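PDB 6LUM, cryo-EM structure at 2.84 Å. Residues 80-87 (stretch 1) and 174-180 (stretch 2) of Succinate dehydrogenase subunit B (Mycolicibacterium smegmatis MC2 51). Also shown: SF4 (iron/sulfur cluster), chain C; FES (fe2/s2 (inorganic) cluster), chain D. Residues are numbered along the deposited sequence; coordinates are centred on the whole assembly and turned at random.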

# COMPACT_ATOMS: atom_id res chain seq x y z
N GLY J 80 13.73 -26.36 28.57
CA GLY J 80 12.60 -25.54 28.17
C GLY J 80 12.72 -25.10 26.73
O GLY J 80 13.43 -24.14 26.45
N VAL J 81 12.01 -25.75 25.83
CA VAL J 81 12.48 -25.91 24.45
C VAL J 81 12.35 -24.62 23.67
O VAL J 81 11.35 -23.91 23.74
N CYS J 82 13.39 -24.34 22.89
CA CYS J 82 13.59 -23.11 22.13
C CYS J 82 13.83 -23.43 20.67
O CYS J 82 13.57 -22.60 19.80
N GLY J 83 14.35 -24.62 20.40
CA GLY J 83 14.41 -25.14 19.06
C GLY J 83 15.68 -24.81 18.31
O GLY J 83 15.63 -24.55 17.11
N SER J 84 16.81 -24.83 18.99
CA SER J 84 18.03 -24.34 18.35
C SER J 84 18.86 -25.47 17.77
O SER J 84 19.66 -25.23 16.87
N ASP J 85 18.67 -26.70 18.22
CA ASP J 85 19.55 -27.78 17.79
C ASP J 85 18.86 -28.81 16.91
O ASP J 85 19.01 -30.01 17.14
N ALA J 86 18.09 -28.36 15.93
CA ALA J 86 17.58 -29.28 14.94
C ALA J 86 18.72 -29.91 14.16
O ALA J 86 19.60 -29.20 13.66
N MET J 87 18.72 -31.23 14.08
CA MET J 87 19.73 -31.97 13.34
C MET J 87 19.06 -33.12 12.62
O MET J 87 17.91 -33.44 12.87
N CYS J 174 4.49 -23.27 17.96
CA CYS J 174 5.64 -23.38 17.08
C CYS J 174 6.84 -22.68 17.68
O CYS J 174 6.80 -21.47 17.91
N ILE J 175 7.92 -23.43 17.94
CA ILE J 175 9.15 -22.85 18.45
C ILE J 175 10.10 -22.44 17.35
O ILE J 175 11.20 -21.96 17.64
N LEU J 176 9.71 -22.60 16.09
CA LEU J 176 10.49 -22.16 14.94
C LEU J 176 11.86 -22.84 14.90
O LEU J 176 12.89 -22.19 14.88
N CYS J 177 11.84 -24.17 14.85
CA CYS J 177 13.07 -24.93 14.81
C CYS J 177 13.47 -25.38 13.42
O CYS J 177 14.64 -25.71 13.21
N ALA J 178 12.54 -25.39 12.47
CA ALA J 178 12.74 -25.79 11.08
C ALA J 178 12.89 -27.29 10.90
O ALA J 178 13.34 -27.73 9.86
N CYS J 179 12.52 -28.09 11.89
CA CYS J 179 12.53 -29.53 11.70
C CYS J 179 11.52 -29.99 10.67
O CYS J 179 11.60 -31.12 10.20
N CYS J 180 10.56 -29.14 10.32
CA CYS J 180 9.50 -29.46 9.38
C CYS J 180 9.84 -28.99 7.98
O CYS J 180 9.78 -29.78 7.03

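Which side chains fill the space between the two loops? Ile-175 and Ala-86 point toward the opposite stretch, as does Cys-177. Ile-175 (chi1 p, chi2 t) sends CD1 to 3.9 Å from Gly-83 CA and 4.4 Å from CB of Val-81, an m rotamer whose CA-to-CB bond runs sideways. Ala-86 CB lies 3.6 Å from SG of Cys-179, also m, an apolar contact.

Why is there a glycine at position 83? A CB there would point toward stretch 2 and sit 3.0 Å from Cys-177 CB, a clash; it would also jam against the preceding carbonyl oxygen. The bare backbone lets Gly-83 CA and Cys-177 CA approach to 4.5 Å.

What polar contacts join the loops? No hydrogen bond crosses between them. Cys-177 CA makes a CA-H...O contact with Gly-83 O at 3.5 Å, whereas Cys-82 O and Ile-175 O, 3.3 Å apart, are both acceptors. Within stretch 2, Cys-179 N donates to Cys-177 SG over 3.6 Å.

Where do the clusters attach? Cys-177 (p) binds SF4 FE2 through SG at 2.4 Å, while its CB lies 3.4 Å from Gly-83 O. Asp-85 and Cys-82, both p, point CA-to-CB away from stretch 2; Asp-85 OD2 binds FES FE2 at 2.5 Å, and Cys-82 SG lies 2.7 Å from FES FE1.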

# COMPACT_ATOMS: atom_id res chain seq x y z
CB VAL J 81 11.74 -27.06 23.77
CG1 VAL J 81 12.40 -28.38 24.16
CG2 VAL J 81 10.32 -27.05 24.20
CB CYS J 82 14.77 -22.34 22.69
SG CYS J 82 16.27 -23.28 22.81
CB SER J 84 18.84 -23.52 19.34
OG SER J 84 19.23 -24.29 20.44
CB ASP J 85 20.15 -28.48 18.98
CG ASP J 85 19.13 -28.81 19.97
OD1 ASP J 85 17.99 -28.38 19.76
OD2 ASP J 85 19.44 -29.48 20.96
CB ALA J 86 16.64 -28.56 13.99
CB MET J 87 20.82 -32.52 14.27
CG MET J 87 21.84 -31.52 14.69
SD MET J 87 22.58 -31.95 16.26
CE MET J 87 23.24 -30.36 16.72
CB CYS J 174 5.29 -22.81 15.71
SG CYS J 174 6.63 -22.49 14.59
CB ILE J 175 9.88 -23.80 19.40
CG1 ILE J 175 10.21 -25.11 18.71
CG2 ILE J 175 9.05 -24.07 20.59
CD1 ILE J 175 10.74 -26.16 19.63
CB LEU J 176 10.64 -20.65 14.93
CG LEU J 176 9.40 -19.82 14.60
CD1 LEU J 176 9.63 -18.42 15.06
CD2 LEU J 176 9.15 -19.86 13.13
CB CYS J 177 12.97 -26.15 15.73
SG CYS J 177 11.76 -27.34 15.30
CB ALA J 178 13.93 -25.08 10.45
CB CYS J 179 12.24 -30.24 13.02
SG CYS J 179 13.63 -30.47 14.11
CB CYS J 180 8.20 -28.82 9.85
SG CYS J 180 8.15 -27.06 9.62
FE1 SF4 C . 7.89 -26.87 11.99
FE2 SF4 C . 9.54 -26.85 14.51
FE3 SF4 C . 6.71 -27.91 14.58
FE4 SF4 C . 7.23 -24.96 14.26
S1 SF4 C . 7.81 -26.45 15.68
S2 SF4 C . 6.15 -26.43 13.16
S3 SF4 C . 8.96 -25.38 13.09
S4 SF4 C . 8.46 -28.34 13.43
FE1 FES D . 17.26 -25.84 22.93
FE2 FES D . 17.30 -28.74 22.08
S1 FES D . 18.63 -27.49 23.30
S2 FES D . 15.81 -27.16 21.95